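Local coordinates for surface glycan binding protein B (Bacteroides ovatus, PDB 6E57) that binds mixed-linkage beta-glucan and, as a surface glycan-binding protein of a gut symbiont, probably captures it at the cell surface for uptake, at residues Leu153-Gly167 against Tyr198-Tyr210. Residues are numbered along the deposited sequence; the frame is centred on the assembly and turned at random.
Sequences LYGSNLQNVTAILLG and YRIVLQDADGNQY. With NA (sodium ion), chain N; PO4 (phosphate ion), chain J.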
ATOM      1  N   LEU A 153      12.469   6.830   5.391  1.00 42.98           N
ATOM      2  CA  LEU A 153      12.780   5.448   5.053  1.00 42.65           C
ATOM      3  C   LEU A 153      12.575   4.587   6.306  1.00 43.28           C
ATOM      4  O   LEU A 153      13.037   4.952   7.391  1.00 42.78           O
ATOM      5  CB  LEU A 153      14.228   5.351   4.560  1.00 44.42           C
ATOM      6  CG  LEU A 153      14.578   6.183   3.326  1.00 44.75           C
ATOM      7  CD1 LEU A 153      16.073   6.131   3.049  1.00 46.92           C
ATOM      8  CD2 LEU A 153      13.803   5.711   2.108  1.00 43.84           C
ATOM      9  N   TYR A 154      11.860   3.469   6.142  1.00 41.03           N
ATOM     10  CA  TYR A 154      11.754   2.411   7.140  1.00 40.08           C
ATOM     11  C   TYR A 154      12.574   1.208   6.666  1.00 41.41           C
ATOM     12  O   TYR A 154      12.623   0.924   5.471  1.00 41.37           O
ATOM     13  CB  TYR A 154      10.299   1.988   7.349  1.00 40.02           C
ATOM     14  CG  TYR A 154       9.419   3.029   7.990  1.00 40.39           C
ATOM     15  CD1 TYR A 154       9.422   3.223   9.362  1.00 39.60           C
ATOM     16  CD2 TYR A 154       8.566   3.812   7.228  1.00 40.52           C
ATOM     17  CE1 TYR A 154       8.608   4.172   9.959  1.00 39.19           C
ATOM     18  CE2 TYR A 154       7.748   4.768   7.809  1.00 39.48           C
ATOM     19  CZ  TYR A 154       7.768   4.946   9.180  1.00 38.76           C
ATOM     20  OH  TYR A 154       6.971   5.887   9.756  1.00 39.00           O
ATOM     21  N   GLY A 155      13.202   0.505   7.614  1.00 40.25           N
ATOM     22  CA  GLY A 155      13.958  -0.696   7.308  1.00 41.18           C
ATOM     23  C   GLY A 155      14.742  -1.195   8.505  1.00 41.81           C
ATOM     24  O   GLY A 155      14.200  -1.289   9.607  1.00 41.55           O
ATOM     25  N   SER A 156      16.020  -1.519   8.266  1.00 43.75           N
ATOM     26  CA  SER A 156      16.926  -2.083   9.265  1.00 44.52           C
ATOM     27  C   SER A 156      18.323  -1.470   9.113  1.00 44.24           C
ATOM     28  O   SER A 156      18.749  -1.138   8.004  1.00 43.25           O
ATOM     29  CB  SER A 156      16.987  -3.584   9.153  1.00 45.24           C
ATOM     30  OG  SER A 156      15.688  -4.151   9.212  1.00 45.84           O
ATOM     31  N   ASN A 157      19.014  -1.325  10.251  1.00 44.78           N
ATOM     32  CA  ASN A 157      20.411  -0.893  10.330  1.00 45.02           C
ATOM     33  C   ASN A 157      20.600   0.486   9.678  1.00 45.57           C
ATOM     34  O   ASN A 157      21.697   0.815   9.236  1.00 48.47           O
ATOM     35  CB  ASN A 157      21.336  -1.936   9.699  1.00 44.75           C
ATOM     36  CG  ASN A 157      21.116  -3.324  10.258  1.00 45.20           C
ATOM     37  OD1 ASN A 157      20.846  -4.260   9.512  1.00 45.02           O
ATOM     38  ND2 ASN A 157      21.215  -3.465  11.570  1.00 47.40           N
ATOM     39  N   LEU A 158      19.541   1.304   9.659  1.00 44.44           N
ATOM     40  CA  LEU A 158      19.561   2.577   8.949  1.00 43.26           C
ATOM     41  C   LEU A 158      20.299   3.644   9.764  1.00 45.97           C
ATOM     42  O   LEU A 158      20.585   4.712   9.233  1.00 46.39           O
ATOM     43  CB  LEU A 158      18.128   3.025   8.648  1.00 41.29           C
ATOM     44  CG  LEU A 158      17.410   2.262   7.540  1.00 39.53           C
ATOM     45  CD1 LEU A 158      16.020   2.838   7.317  1.00 38.12           C
ATOM     46  CD2 LEU A 158      18.211   2.287   6.250  1.00 39.04           C
ATOM     47  N   GLN A 159      20.602   3.359  11.039  1.00 48.25           N
ATOM     48  CA  GLN A 159      21.422   4.255  11.868  1.00 51.93           C
ATOM     49  C   GLN A 159      22.849   4.357  11.308  1.00 52.82           C
ATOM     50  O   GLN A 159      23.575   5.279  11.659  1.00 58.46           O
ATOM     51  CB  GLN A 159      21.470   3.797  13.328  1.00 54.37           C
ATOM     52  CG  GLN A 159      22.101   2.429  13.545  1.00 56.22           C
ATOM     53  CD  GLN A 159      21.074   1.388  13.918  1.00 57.51           C
ATOM     54  OE1 GLN A 159      20.226   1.005  13.111  1.00 57.69           O
ATOM     55  NE2 GLN A 159      21.140   0.931  15.160  1.00 57.99           N
ATOM     56  N   ASN A 160      23.239   3.407  10.448  1.00 53.52           N
ATOM     57  CA  ASN A 160      24.568   3.363   9.834  1.00 52.25           C
ATOM     58  C   ASN A 160      24.709   4.411   8.720  1.00 51.78           C
ATOM     59  O   ASN A 160      25.828   4.809   8.401  1.00 55.14           O
ATOM     60  CB  ASN A 160      24.872   1.978   9.259  1.00 52.32           C
ATOM     61  CG  ASN A 160      24.981   0.899  10.316  1.00 52.79           C
ATOM     62  OD1 ASN A 160      24.869   1.171  11.509  1.00 53.51           O
ATOM     63  ND2 ASN A 160      25.211  -0.330   9.883  1.00 53.31           N
ATOM     64  N   VAL A 161      23.586   4.844   8.134  1.00 48.55           N
ATOM     65  CA  VAL A 161      23.577   5.633   6.896  1.00 48.80           C
ATOM     66  C   VAL A 161      24.000   7.080   7.195  1.00 48.35           C
ATOM     67  O   VAL A 161      23.365   7.759   7.990  1.00 49.16           O
ATOM     68  CB  VAL A 161      22.191   5.597   6.225  1.00 47.91           C
ATOM     69  CG1 VAL A 161      22.188   6.358   4.907  1.00 48.32           C
ATOM     70  CG2 VAL A 161      21.693   4.172   6.022  1.00 47.47           C
ATOM     71  N   THR A 162      25.060   7.546   6.520  1.00 49.39           N
ATOM     72  CA  THR A 162      25.543   8.930   6.638  1.00 50.85           C
ATOM     73  C   THR A 162      25.124   9.771   5.421  1.00 49.57           C
ATOM     74  O   THR A 162      25.157  11.000   5.486  1.00 49.49           O
ATOM     75  CB  THR A 162      27.064   8.975   6.824  1.00 53.45           C
ATOM     76  OG1 THR A 162      27.670   8.231   5.766  1.00 55.54           O
ATOM     77  CG2 THR A 162      27.508   8.420   8.159  1.00 55.29           C
ATOM     78  N   ALA A 163      24.742   9.116   4.316  1.00 47.10           N
ATOM     79  CA  ALA A 163      24.266   9.818   3.125  1.00 46.70           C
ATOM     80  C   ALA A 163      23.322   8.925   2.308  1.00 45.74           C
ATOM     81  O   ALA A 163      23.451   7.702   2.303  1.00 44.54           O
ATOM     82  CB  ALA A 163      25.437  10.278   2.293  1.00 46.45           C
ATOM     83  N   ILE A 164      22.370   9.572   1.630  1.00 46.63           N
ATOM     84  CA  ILE A 164      21.503   8.940   0.650  1.00 47.75           C
ATOM     85  C   ILE A 164      21.765   9.607  -0.704  1.00 49.31           C
ATOM     86  O   ILE A 164      21.832  10.831  -0.783  1.00 50.67           O
ATOM     87  CB  ILE A 164      20.019   9.055   1.050  1.00 48.24           C
ATOM     88  CG1 ILE A 164      19.745   8.447   2.427  1.00 47.91           C
ATOM     89  CG2 ILE A 164      19.136   8.436  -0.024  1.00 49.43           C
ATOM     90  CD1 ILE A 164      18.410   8.835   3.011  1.00 47.39           C
ATOM     91  N   LEU A 165      21.906   8.786  -1.750  1.00 50.42           N
ATOM     92  CA  LEU A 165      22.100   9.264  -3.118  1.00 52.31           C
ATOM     93  C   LEU A 165      20.760   9.192  -3.860  1.00 51.91           C
ATOM     94  O   LEU A 165      20.105   8.150  -3.870  1.00 51.49           O
ATOM     95  CB  LEU A 165      23.170   8.414  -3.815  1.00 53.79           C
ATOM     96  CG  LEU A 165      24.509   8.289  -3.088  1.00 54.86           C
ATOM     97  CD1 LEU A 165      25.496   7.478  -3.914  1.00 55.57           C
ATOM     98  CD2 LEU A 165      25.094   9.656  -2.756  1.00 55.14           C
ATOM     99  N   LEU A 166      20.368  10.318  -4.469  1.00 50.69           N
ATOM    100  CA  LEU A 166      19.103  10.451  -5.171  1.00 50.91           C
ATOM    101  C   LEU A 166      19.321  11.291  -6.432  1.00 53.10           C
ATOM    102  O   LEU A 166      19.517  12.509  -6.350  1.00 52.26           O
ATOM    103  CB  LEU A 166      18.085  11.103  -4.229  1.00 50.29           C
ATOM    104  CG  LEU A 166      16.614  10.881  -4.578  1.00 50.59           C
ATOM    105  CD1 LEU A 166      15.735  11.121  -3.361  1.00 51.70           C
ATOM    106  CD2 LEU A 166      16.176  11.769  -5.731  1.00 50.93           C
ATOM    107  N   GLY A 167      19.301  10.616  -7.588  1.00 55.56           N
ATOM    108  CA  GLY A 167      19.378  11.249  -8.902  1.00 58.42           C
ATOM    109  C   GLY A 167      20.481  12.293  -8.989  1.00 62.38           C
ATOM    110  O   GLY A 167      20.229  13.445  -9.349  1.00 63.52           O
ATOM    111  N   TYR A 198      13.236   7.556  -8.953  1.00 43.72           N
ATOM    112  CA  TYR A 198      14.684   7.423  -8.762  1.00 43.13           C
ATOM    113  C   TYR A 198      14.979   6.192  -7.899  1.00 41.48           C
ATOM    114  O   TYR A 198      14.257   5.922  -6.953  1.00 39.83           O
ATOM    115  CB  TYR A 198      15.263   8.680  -8.109  1.00 44.41           C
ATOM    116  CG  TYR A 198      15.002   9.965  -8.855  1.00 46.55           C
ATOM    117  CD1 TYR A 198      13.843  10.695  -8.638  1.00 47.37           C
ATOM    118  CD2 TYR A 198      15.917  10.461  -9.772  1.00 46.74           C
ATOM    119  CE1 TYR A 198      13.595  11.879  -9.316  1.00 47.45           C
ATOM    120  CE2 TYR A 198      15.683  11.642 -10.461  1.00 47.39           C
ATOM    121  CZ  TYR A 198      14.519  12.355 -10.230  1.00 47.88           C
ATOM    122  OH  TYR A 198      14.281  13.520 -10.899  1.00 49.14           O
ATOM    123  N   ARG A 199      16.040   5.456  -8.250  1.00 41.87           N
ATOM    124  CA  ARG A 199      16.564   4.354  -7.434  1.00 41.76           C
ATOM    125  C   ARG A 199      17.600   4.926  -6.455  1.00 43.09           C
ATOM    126  O   ARG A 199      18.628   5.448  -6.879  1.00 43.31           O
ATOM    127  CB  ARG A 199      17.172   3.260  -8.318  1.00 41.53           C
ATOM    128  CG  ARG A 199      17.590   2.011  -7.551  1.00 40.94           C
ATOM    129  CD  ARG A 199      18.062   0.877  -8.443  1.00 40.49           C
ATOM    130  NE  ARG A 199      16.981   0.285  -9.215  1.00 40.16           N
ATOM    131  CZ  ARG A 199      16.070  -0.554  -8.729  1.00 39.83           C
ATOM    132  NH1 ARG A 199      16.062  -0.862  -7.443  1.00 40.99           N
ATOM    133  NH2 ARG A 199      15.166  -1.082  -9.536  1.00 39.12           N
ATOM    134  N   ILE A 200      17.311   4.829  -5.151  1.00 43.16           N
ATOM    135  CA  ILE A 200      18.138   5.445  -4.112  1.00 45.22           C
ATOM    136  C   ILE A 200      19.164   4.425  -3.608  1.00 45.90           C
ATOM    137  O   ILE A 200      18.972   3.215  -3.725  1.00 47.75           O
ATOM    138  CB  ILE A 200      17.292   6.013  -2.953  1.00 45.67           C
ATOM    139  CG1 ILE A 200      16.386   4.958  -2.312  1.00 45.33           C
ATOM    140  CG2 ILE A 200      16.499   7.229  -3.412  1.00 46.84           C
ATOM    141  CD1 ILE A 200      16.019   5.264  -0.882  1.00 44.76           C
ATOM    142  N   VAL A 201      20.250   4.956  -3.037  1.00 45.55           N
ATOM    143  CA  VAL A 201      21.365   4.180  -2.523  1.00 46.44           C
ATOM    144  C   VAL A 201      21.753   4.757  -1.155  1.00 46.72           C
ATOM    145  O   VAL A 201      21.846   5.975  -1.002  1.00 47.44           O
ATOM    146  CB  VAL A 201      22.544   4.204  -3.516  1.00 48.10           C
ATOM    147  CG1 VAL A 201      23.819   3.630  -2.915  1.00 49.21           C
ATOM    148  CG2 VAL A 201      22.196   3.491  -4.814  1.00 47.93           C
ATOM    149  N   LEU A 202      21.961   3.868  -0.175  1.00 45.33           N
ATOM    150  CA  LEU A 202      22.386   4.231   1.177  1.00 45.49           C
ATOM    151  C   LEU A 202      23.908   4.099   1.267  1.00 46.78           C
ATOM    152  O   LEU A 202      24.452   3.080   0.860  1.00 46.91           O
ATOM    153  CB  LEU A 202      21.711   3.298   2.186  1.00 45.12           C
ATOM    154  CG  LEU A 202      20.201   3.130   2.034  1.00 44.74           C
ATOM    155  CD1 LEU A 202      19.670   2.141   3.060  1.00 43.73           C
ATOM    156  CD2 LEU A 202      19.489   4.469   2.156  1.00 44.71           C
ATOM    157  N   GLN A 203      24.573   5.118   1.823  1.00 48.86           N
ATOM    158  CA  GLN A 203      26.039   5.165   1.898  1.00 51.68           C
ATOM    159  C   GLN A 203      26.497   5.162   3.365  1.00 54.11           C
ATOM    160  O   GLN A 203      25.927   5.857   4.200  1.00 53.65           O
ATOM    161  CB  GLN A 203      26.567   6.391   1.150  1.00 53.25           C
ATOM    162  CG  GLN A 203      28.081   6.555   1.226  1.00 52.79           C
ATOM    163  CD  GLN A 203      28.634   7.386   0.094  1.00 51.98           C
ATOM    164  OE1 GLN A 203      28.493   7.043  -1.079  1.00 53.68           O
ATOM    165  NE2 GLN A 203      29.277   8.488   0.441  1.00 47.68           N
ATOM    166  N   ASP A 204      27.546   4.376   3.640  1.00 58.09           N
ATOM    167  CA  ASP A 204      28.202   4.269   4.953  1.00 60.58           C
ATOM    168  C   ASP A 204      29.152   5.452   5.171  1.00 60.58           C
ATOM    169  O   ASP A 204      29.411   6.235   4.255  1.00 59.26           O
ATOM    170  CB  ASP A 204      29.025   2.979   5.065  1.00 62.61           C
ATOM    171  CG  ASP A 204      28.316   1.822   5.743  1.00 63.40           C
ATOM    172  OD1 ASP A 204      27.303   2.069   6.431  1.00 66.99           O
ATOM    173  OD2 ASP A 204      28.795   0.681   5.586  1.00 69.25           O
ATOM    174  N   ALA A 205      29.685   5.540   6.395  1.00 59.30           N
ATOM    175  CA  ALA A 205      30.779   6.449   6.738  1.00 59.35           C
ATOM    176  C   ALA A 205      32.096   5.933   6.140  1.00 61.32           C
ATOM    177  O   ALA A 205      33.005   6.720   5.865  1.00 63.43           O
ATOM    178  CB  ALA A 205      30.877   6.583   8.237  1.00 58.50           C
ATOM    179  N   ASP A 206      32.194   4.607   5.977  1.00 62.08           N
ATOM    180  CA  ASP A 206      33.317   3.939   5.315  1.00 61.75           C
ATOM    181  C   ASP A 206      33.308   4.236   3.811  1.00 59.68           C
ATOM    182  O   ASP A 206      34.365   4.340   3.199  1.00 61.07           O
ATOM    183  CB  ASP A 206      33.283   2.426   5.546  1.00 62.51           C
ATOM    184  CG  ASP A 206      33.589   2.024   6.976  1.00 63.49           C
ATOM    185  OD1 ASP A 206      33.356   2.849   7.881  1.00 64.56           O
ATOM    186  OD2 ASP A 206      34.071   0.892   7.172  1.00 68.27           O
ATOM    187  N   GLY A 207      32.110   4.347   3.226  1.00 58.68           N
ATOM    188  CA  GLY A 207      31.937   4.619   1.796  1.00 57.23           C
ATOM    189  C   GLY A 207      31.143   3.536   1.078  1.00 55.43           C
ATOM    190  O   GLY A 207      30.808   3.700  -0.094  1.00 54.46           O
ATOM    191  N   ASN A 208      30.844   2.435   1.781  1.00 54.76           N
ATOM    192  CA  ASN A 208      30.093   1.303   1.235  1.00 53.81           C
ATOM    193  C   ASN A 208      28.677   1.755   0.859  1.00 53.44           C
ATOM    194  O   ASN A 208      28.099   2.623   1.518  1.00 54.88           O
ATOM    195  CB  ASN A 208      30.021   0.136   2.220  1.00 54.65           C
ATOM    196  CG  ASN A 208      31.384  -0.371   2.635  1.00 56.25           C
ATOM    197  OD1 ASN A 208      32.266  -0.550   1.799  1.00 59.19           O
ATOM    198  ND2 ASN A 208      31.565  -0.600   3.924  1.00 57.58           N
ATOM    199  N   GLN A 209      28.128   1.133  -0.191  1.00 52.43           N
ATOM    200  CA  GLN A 209      26.835   1.506  -0.753  1.00 50.71           C
ATOM    201  C   GLN A 209      25.895   0.293  -0.742  1.00 49.34           C
ATOM    202  O   GLN A 209      26.325  -0.839  -0.951  1.00 50.58           O
ATOM    203  CB  GLN A 209      27.039   2.071  -2.157  1.00 50.56           C
ATOM    204  CG  GLN A 209      27.891   3.332  -2.163  1.00 51.07           C
ATOM    205  CD  GLN A 209      27.874   4.032  -3.497  1.00 52.30           C
ATOM    206  OE1 GLN A 209      27.711   3.410  -4.546  1.00 51.66           O
ATOM    207  NE2 GLN A 209      28.052   5.343  -3.462  1.00 51.21           N
ATOM    208  N   TYR A 210      24.610   0.558  -0.478  1.00 48.58           N
ATOM    209  CA  TYR A 210      23.575  -0.465  -0.371  1.00 49.37           C
ATOM    210  C   TYR A 210      22.303   0.034  -1.061  1.00 49.53           C
ATOM    211  O   TYR A 210      21.982   1.221  -0.991  1.00 52.24           O
ATOM    212  CB  TYR A 210      23.280  -0.788   1.094  1.00 49.52           C
ATOM    213  CG  TYR A 210      24.489  -1.118   1.929  1.00 51.83           C
ATOM    214  CD1 TYR A 210      25.204  -0.122   2.577  1.00 51.83           C
ATOM    215  CD2 TYR A 210      24.923  -2.426   2.075  1.00 52.34           C
ATOM    216  CE1 TYR A 210      26.317  -0.415   3.348  1.00 52.74           C
ATOM    217  CE2 TYR A 210      26.033  -2.737   2.845  1.00 53.96           C
ATOM    218  CZ  TYR A 210      26.732  -1.728   3.484  1.00 53.30           C
ATOM    219  OH  TYR A 210      27.825  -2.026   4.243  1.00 56.01           O
TER
HETATM  220 NA    NA N 512      13.124  -2.003  11.770  1.00 59.01          NA
HETATM  221  P   PO4 J 508      16.954  -0.927  13.288  1.00 61.90           P
HETATM  222  O1  PO4 J 508      17.094  -2.405  12.995  1.00 61.66           O
HETATM  223  O2  PO4 J 508      17.902  -0.543  14.395  1.00 57.00           O
HETATM  224  O3  PO4 J 508      15.529  -0.628  13.698  1.00 65.06           O
HETATM  225  O4  PO4 J 508      17.301  -0.130  12.042  1.00 63.90           O
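The backbone oxygen of Q203 receives two N-H groups: T162 N lies 3.0 Å from Q203 O, nearly in line with the C=O bond, and A163 N adds a weak second bond. Two successive residues facing one define a classic beta bulge, in the antiparallel pairing of 163-166 with 198-203 (159° between their directions). Q203 N answers with a bond to A163 O at 2.9 Å, and one hydrogen-bonded pair further on L165 N meets V201 O at the same length, while the return bond V201 N to L165 O is weak.

Side chains alternate between two faces. On that of A163 and L165, Q209 NE2 donates to Q203 OE1 (3.0 Å, N-H...O 168°) within the amide plane of Q209, which probably limits the turning of both amides, with L165 CD1 next to Q209 NE2. On the other face, L202 CD1 meets L158 CD2 at 3.5 Å while L202 CD2 packs against L153 and I164; L153 and I200 touch tip to tip. With its CG anti to the backbone N (chi1 -159°), L166 brings CD2 over one face of the Y198 ring, 4.1 Å from the centroid, a CH-pi contact. Replacing Y198 by an alanine is likely to leave L166 CD2 without the ring it covers and S194 O without its hydroxyl partner.

This pairing is internal to a five-stranded mixed sheet, between 209-217 and 169-171; L153, on strand 150-154 beside 184-188, joins it to a second, three-stranded sheet.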